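Local coordinates for SusD superfamily protein (Bacteroides vulgatus, PDB 3MYV) that probably binds glycans at the cell surface as an outer-membrane lipoprotein of the SusD family, handing them on for uptake, at residues Ile199-Asp204 against Leu401-Lys406; Asn361-Arg366 against Leu384-Lys389. All blocks are in the same frame, centred on the assembly; numbering follows the deposited sequence. Where two conformers were deposited one is given.

Contact 1. Residues Ile199-Asp204 against Leu401-Lys406; sequences IYLYHD and LLRNGK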
loop_
_atom_site.group_PDB
_atom_site.type_symbol
_atom_site.label_atom_id
_atom_site.label_comp_id
_atom_site.label_asym_id
_atom_site.label_seq_id
_atom_site.Cartn_x
_atom_site.Cartn_y
_atom_site.Cartn_z
ATOM N N ILE A 199 8.045 -3.448 5.665
ATOM C CA ILE A 199 9.203 -3.597 4.799
ATOM C C ILE A 199 10.113 -4.726 5.301
ATOM O O ILE A 199 10.626 -5.517 4.493
ATOM C CB ILE A 199 9.932 -2.226 4.575
ATOM C CG1 ILE A 199 9.049 -1.316 3.694
ATOM C CG2 ILE A 199 11.317 -2.403 3.897
ATOM C CD1 ILE A 199 9.460 0.181 3.711
ATOM N N TYR A 200 10.312 -4.816 6.618
ATOM C CA TYR A 200 11.055 -5.963 7.181
ATOM C C TYR A 200 10.432 -7.281 6.697
ATOM O O TYR A 200 11.132 -8.189 6.243
ATOM C CB TYR A 200 11.031 -5.963 8.709
ATOM C CG TYR A 200 11.960 -5.017 9.436
ATOM C CD1 TYR A 200 13.260 -4.764 8.994
ATOM C CD2 TYR A 200 11.526 -4.378 10.606
ATOM C CE1 TYR A 200 14.101 -3.903 9.709
ATOM C CE2 TYR A 200 12.331 -3.539 11.293
ATOM C CZ TYR A 200 13.621 -3.294 10.851
ATOM O OH TYR A 200 14.401 -2.422 11.584
ATOM N N LEU A 201 9.112 -7.361 6.723
ATOM C CA LEU A 201 8.385 -8.579 6.312
ATOM C C LEU A 201 8.589 -8.895 4.841
ATOM O O LEU A 201 8.907 -10.042 4.469
ATOM C CB LEU A 201 6.875 -8.430 6.632
ATOM C CG LEU A 201 5.978 -9.655 6.423
ATOM C CD1 LEU A 201 6.228 -10.659 7.544
ATOM C CD2 LEU A 201 4.459 -9.290 6.336
ATOM N N TYR A 202 8.443 -7.875 3.997
ATOM C CA TYR A 202 8.726 -8.011 2.583
ATOM C C TYR A 202 10.182 -8.421 2.321
ATOM O O TYR A 202 10.466 -9.069 1.324
ATOM C CB TYR A 202 8.448 -6.721 1.834
ATOM C CG TYR A 202 7.014 -6.482 1.380
ATOM C CD1 TYR A 202 5.977 -6.353 2.294
ATOM C CD2 TYR A 202 6.724 -6.317 0.036
ATOM C CE1 TYR A 202 4.687 -6.105 1.874
ATOM C CE2 TYR A 202 5.443 -6.036 -0.392
ATOM C CZ TYR A 202 4.436 -5.933 0.530
ATOM O OH TYR A 202 3.167 -5.688 0.101
ATOM N N HIS A 203 11.087 -8.005 3.211
ATOM C CA HIS A 203 12.508 -8.328 3.117
ATOM C C HIS A 203 12.900 -9.692 3.742
ATOM O O HIS A 203 14.082 -10.065 3.742
ATOM C CB HIS A 203 13.315 -7.195 3.750
ATOM C CG HIS A 203 14.766 -7.176 3.354
ATOM N ND1 HIS A 203 15.790 -7.199 4.284
ATOM C CD2 HIS A 203 15.360 -7.111 2.141
ATOM C CE1 HIS A 203 16.952 -7.163 3.650
ATOM N NE2 HIS A 203 16.720 -7.104 2.347
ATOM N N ASP A 204 11.910 -10.459 4.205
ATOM C CA ASP A 204 12.118 -11.748 4.902
ATOM C C ASP A 204 12.849 -11.620 6.240
ATOM O O ASP A 204 13.407 -12.606 6.742
ATOM C CB ASP A 204 12.872 -12.767 4.002
ATOM C CG ASP A 204 12.175 -14.131 3.910
ATOM O OD1 ASP A 204 11.156 -14.383 4.596
ATOM O OD2 ASP A 204 12.650 -14.973 3.122
ATOM N N LEU A 401 0.364 -12.163 -2.041
ATOM C CA LEU A 401 0.439 -13.486 -2.638
ATOM C C LEU A 401 1.793 -13.669 -3.328
ATOM O O LEU A 401 2.496 -14.692 -3.121
ATOM C CB LEU A 401 -0.725 -13.719 -3.594
ATOM C CG LEU A 401 -2.068 -13.983 -2.890
ATOM C CD1 LEU A 401 -3.210 -13.934 -3.887
ATOM C CD2 LEU A 401 -2.053 -15.339 -2.129
ATOM N N LEU A 402 2.195 -12.671 -4.111
ATOM C CA LEU A 402 3.387 -12.857 -4.946
ATOM C C LEU A 402 4.654 -12.944 -4.090
ATOM O O LEU A 402 5.500 -13.774 -4.367
ATOM C CB LEU A 402 3.508 -11.795 -6.042
ATOM C CG LEU A 402 3.616 -12.488 -7.402
ATOM C CD1 LEU A 402 2.433 -13.406 -7.598
ATOM C CD2 LEU A 402 3.725 -11.520 -8.566
ATOM N N ARG A 403 4.765 -12.138 -3.028
ATOM C CA ARG A 403 5.981 -12.156 -2.188
ATOM C C ARG A 403 6.112 -13.437 -1.379
ATOM O O ARG A 403 7.197 -13.754 -0.904
ATOM C CB ARG A 403 6.060 -10.928 -1.250
ATOM C CG ARG A 403 5.052 -10.941 -0.079
ATOM C CD ARG A 403 5.065 -9.621 0.698
ATOM N NE ARG A 403 3.895 -9.545 1.548
ATOM C CZ ARG A 403 3.717 -10.262 2.658
ATOM N NH1 ARG A 403 4.666 -11.074 3.116
ATOM N NH2 ARG A 403 2.594 -10.138 3.330
ATOM N N ASN A 404 5.003 -14.168 -1.206
ATOM C CA ASN A 404 5.056 -15.477 -0.584
ATOM C C ASN A 404 5.149 -16.627 -1.581
ATOM O O ASN A 404 4.887 -17.765 -1.236
ATOM C CB ASN A 404 3.835 -15.670 0.300
ATOM C CG ASN A 404 4.015 -15.016 1.637
ATOM O OD1 ASN A 404 4.855 -15.453 2.416
ATOM N ND2 ASN A 404 3.282 -13.937 1.890
ATOM N N GLY A 405 5.487 -16.302 -2.824
ATOM C CA GLY A 405 5.665 -17.308 -3.847
ATOM C C GLY A 405 4.405 -18.074 -4.207
ATOM O O GLY A 405 4.486 -19.206 -4.701
ATOM N N LYS A 406 3.242 -17.453 -4.023
ATOM C CA LYS A 406 1.977 -18.106 -4.369
ATOM C C LYS A 406 1.584 -17.882 -5.824
ATOM O O LYS A 406 2.023 -16.921 -6.454
ATOM C CB LYS A 406 0.839 -17.624 -3.469
ATOM C CG LYS A 406 1.095 -17.763 -1.963
ATOM C CD LYS A 406 1.219 -19.236 -1.534
ATOM C CE LYS A 406 1.436 -19.344 -0.043
ATOM N NZ LYS A 406 1.457 -20.796 0.382
HETATM O O HOH W 1 7.461 -11.298 2.351
#

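Contact 2. Residues Asn361-Arg366 against Leu384-Lys389; sequences NEIVKR and LDERSK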
loop_
_atom_site.group_PDB
_atom_site.type_symbol
_atom_site.label_atom_id
_atom_site.label_comp_id
_atom_site.label_asym_id
_atom_site.label_seq_id
_atom_site.Cartn_x
_atom_site.Cartn_y
_atom_site.Cartn_z
ATOM N N ASN A 361 -5.908 -14.001 16.136
ATOM C CA ASN A 361 -7.240 -14.174 16.717
ATOM C C ASN A 361 -7.918 -12.873 17.044
ATOM O O ASN A 361 -9.135 -12.756 16.931
ATOM C CB ASN A 361 -7.236 -15.092 17.944
ATOM C CG ASN A 361 -7.346 -16.542 17.549
ATOM O OD1 ASN A 361 -8.450 -17.041 17.329
ATOM N ND2 ASN A 361 -6.202 -17.219 17.392
ATOM N N GLU A 362 -7.145 -11.883 17.467
ATOM C CA GLU A 362 -7.749 -10.570 17.714
ATOM C C GLU A 362 -8.457 -10.033 16.485
ATOM O O GLU A 362 -9.568 -9.468 16.589
ATOM C CB GLU A 362 -6.712 -9.573 18.160
ATOM C CG GLU A 362 -7.332 -8.367 18.804
ATOM C CD GLU A 362 -7.619 -8.584 20.265
ATOM O OE1 GLU A 362 -6.709 -9.088 20.955
ATOM O OE2 GLU A 362 -8.732 -8.221 20.717
ATOM N N ILE A 363 -7.854 -10.236 15.317
ATOM C CA ILE A 363 -8.437 -9.740 14.063
ATOM C C ILE A 363 -9.597 -10.650 13.624
ATOM O O ILE A 363 -10.656 -10.178 13.150
ATOM C CB ILE A 363 -7.367 -9.629 12.955
ATOM C CG1 ILE A 363 -6.278 -8.624 13.385
ATOM C CG2 ILE A 363 -8.007 -9.272 11.585
ATOM C CD1 ILE A 363 -6.773 -7.181 13.662
ATOM N N VAL A 364 -9.404 -11.959 13.769
ATOM C CA VAL A 364 -10.438 -12.929 13.398
ATOM C C VAL A 364 -11.705 -12.677 14.184
ATOM O O VAL A 364 -12.802 -12.650 13.629
ATOM C CB VAL A 364 -9.913 -14.362 13.579
ATOM C CG1 VAL A 364 -11.056 -15.411 13.507
ATOM C CG2 VAL A 364 -8.818 -14.610 12.519
ATOM N N LYS A 365 -11.545 -12.479 15.491
ATOM C CA LYS A 365 -12.682 -12.329 16.386
ATOM C C LYS A 365 -13.331 -10.966 16.295
ATOM O O LYS A 365 -14.529 -10.829 16.565
ATOM C CB LYS A 365 -12.272 -12.646 17.829
ATOM C CG LYS A 365 -11.904 -14.109 17.978
ATOM C CD LYS A 365 -11.338 -14.446 19.372
ATOM C CE LYS A 365 -11.017 -15.940 19.458
ATOM N NZ LYS A 365 -10.456 -16.315 20.800
ATOM N N ARG A 366 -12.555 -9.940 15.960
ATOM C CA ARG A 366 -13.159 -8.636 15.702
ATOM C C ARG A 366 -14.065 -8.751 14.476
ATOM O O ARG A 366 -15.129 -8.154 14.436
ATOM C CB ARG A 366 -12.104 -7.538 15.479
ATOM C CG ARG A 366 -12.681 -6.111 15.406
ATOM C CD ARG A 366 -13.094 -5.713 13.999
ATOM N NE ARG A 366 -11.997 -5.836 13.036
ATOM C CZ ARG A 366 -10.974 -4.983 12.904
ATOM N NH1 ARG A 366 -10.880 -3.875 13.659
ATOM N NH2 ARG A 366 -10.036 -5.219 11.979
ATOM N N LEU A 384 -2.764 -15.459 5.292
ATOM C CA LEU A 384 -2.988 -14.743 4.031
ATOM C C LEU A 384 -4.477 -14.634 3.727
ATOM O O LEU A 384 -4.893 -13.597 3.201
ATOM C CB LEU A 384 -2.261 -15.369 2.853
ATOM C CG LEU A 384 -0.722 -15.448 2.998
ATOM C CD1 LEU A 384 -0.108 -16.195 1.811
ATOM C CD2 LEU A 384 -0.115 -14.089 3.120
ATOM N N ASP A 385 -5.266 -15.667 4.048
ATOM C CA ASP A 385 -6.735 -15.587 3.924
ATOM C C ASP A 385 -7.290 -14.488 4.837
ATOM O O ASP A 385 -8.223 -13.799 4.462
ATOM C CB ASP A 385 -7.426 -16.914 4.270
ATOM C CG ASP A 385 -7.210 -17.999 3.219
ATOM O OD1 ASP A 385 -6.839 -17.701 2.065
ATOM O OD2 ASP A 385 -7.460 -19.165 3.557
ATOM N N GLU A 386 -6.702 -14.306 6.018
ATOM C CA GLU A 386 -7.151 -13.224 6.910
ATOM C C GLU A 386 -6.833 -11.856 6.308
ATOM O O GLU A 386 -7.665 -10.937 6.354
ATOM C CB GLU A 386 -6.595 -13.361 8.328
ATOM C CG GLU A 386 -7.409 -12.596 9.387
ATOM C CD GLU A 386 -8.867 -13.027 9.462
ATOM O OE1 GLU A 386 -9.183 -14.186 9.112
ATOM O OE2 GLU A 386 -9.690 -12.221 9.904
ATOM N N ARG A 387 -5.642 -11.735 5.714
ATOM C CA ARG A 387 -5.267 -10.535 4.981
ATOM C C ARG A 387 -6.231 -10.257 3.837
ATOM O O ARG A 387 -6.623 -9.116 3.642
ATOM C CB ARG A 387 -3.855 -10.638 4.408
ATOM C CG ARG A 387 -2.721 -10.513 5.415
ATOM C CD ARG A 387 -1.390 -10.816 4.721
ATOM N NE ARG A 387 -0.247 -10.324 5.483
ATOM C CZ ARG A 387 0.160 -9.052 5.512
ATOM N NH1 ARG A 387 -0.457 -8.102 4.803
ATOM N NH2 ARG A 387 1.201 -8.720 6.263
ATOM N N SER A 388 -6.589 -11.295 3.078
ATOM C CA SER A 388 -7.569 -11.162 2.007
ATOM C C SER A 388 -8.857 -10.492 2.516
ATOM O O SER A 388 -9.360 -9.531 1.928
ATOM C CB SER A 388 -7.914 -12.529 1.453
ATOM O OG SER A 388 -8.987 -12.452 0.567
ATOM N N LYS A 389 -9.387 -11.043 3.613
ATOM C CA LYS A 389 -10.627 -10.559 4.227
ATOM C C LYS A 389 -10.516 -9.125 4.699
ATOM O O LYS A 389 -11.384 -8.280 4.424
ATOM C CB LYS A 389 -11.001 -11.431 5.436
ATOM C CG LYS A 389 -11.465 -12.863 5.119
ATOM C CD LYS A 389 -11.818 -13.630 6.379
ATOM C CE LYS A 389 -11.937 -15.138 6.097
ATOM N NZ LYS A 389 -12.635 -15.925 7.177
#

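Contact 1. Residues Ile199-Asp204 against Leu401-Lys406
Arg-403, near the C-terminal end of helix 397-403, reaches out to Tyr-202 and Leu-201 in the last turn of helix 189-202. CB points at that helix, and CG sits between the backbone N and the carbonyl carbon (chi1 72°), from where the extended chain carries CD across the Tyr-202 ring. CD of Arg-403 stands squarely over the Tyr-202 ring, 3.5 Å from its centroid, as a CH-pi contact. NE of Arg-403 comes next, still over that face but shifted to one side, 3.5 Å from Tyr-202 CE1. Beyond it CZ of Arg-403 lies 4.8 Å from the Tyr-202 centroid, an off-centre cation-pi contact with the guanidinium plane turned 32° from the ring. At the far end Leu-201 CD2 approaches the guanidinium obliquely, 3.6 Å from Arg-403 NH2; leucine's branched tip can lie here without competing for N-H groups. NH1 of Arg-403 gives an in-plane hydrogen bond of 2.9 Å to a water, which donates to Leu-201 O and so bridges the two helix ends. Arginine suits this buried place because its methylenes can lie on a ring while its charge is met beyond: NH2 pairs with Asp-400 and NH1 with Glu-343. Tyrosine offers a broad face, meets Phe-122 edge-to-face, and has its hydroxyl hydrogen-bonded beyond the contact. A serine in place of Tyr-202 would probably leave CD and NE of Arg-403 without the surface they rest on, opening a gap beside the chain and leaving its position largely to the salt bridges. Both helices finish in Schellman motifs with Asp-204 and Gly-405 at positive phi, which glycine adopts readily. Such buried helix-end packing, an arginine laid over an aromatic ring, joins two helices of the alpha-helical, TPR-related framework of SusD proteins.

Contact 2. Residues Asn361-Arg366 against Leu384-Lys389
With chi1 at -159° Glu-386 swings CG to the far side from its amide nitrogen, and a bend at chi2 (59°) turns the carboxylate against Val-364 on helix 350-367. Val-364 meets it with CG2, the methyl beside the backbone N, which lies 3.4 Å from Glu-386 CD and 3.5 Å from Glu-386 OE1. The two side chains cross at about a right angle, and Glu-386 OE2 also comes within 3.6 Å of Val-364 CA. Ile-363 adds its own CG2, 3.8 Å from Glu-386 OE2. This is helix-to-helix packing within the helical framework of the RagB/SusD family, between the consecutive helices 350-367 and 380-391; the closest CA atoms are those of Val-364 and Glu-386, 7.3 Å apart. Beta-branched valine and isoleucine suit this spacing, because each holds a CG2 methyl close to its backbone and leaves room for the longer glutamate. No hydrogen bond links the two segments; the buried carboxylate oxygens have their partners outside them: OE2 forms a salt bridge with Arg-295 and OE1 one with Arg-382, a turn earlier on its own helix. With a cation at each oxygen, the carboxylate is likely to stay ionised and restrained in its rotation against the valine methyl.

The centres of the two contacts lie about 18 Å apart, and contact 2 is nested inside the long chain loop that contact 1 closes. In sequence order come helix 189-202, then helices 350-367 and 380-391, then helix 397-403, which directly follows 380-391. Helix 380-391 joins the contacts: Arg-387, on the segment that also carries Glu-386, packs with its NH2 3.3 Å from Leu-201 CD2 and binds Glu-343 and Asp-400, the two acids that also hold Arg-403. Leu-384 likewise touches Asn-404 and Lys-406. Contact 1, with Leu-201 against Arg-387, ties helix 189-202 to helices 397-403 and 380-391, and contact 2 adds helix 350-367 to the group; all four segments belong to the SusD-family part of the chain.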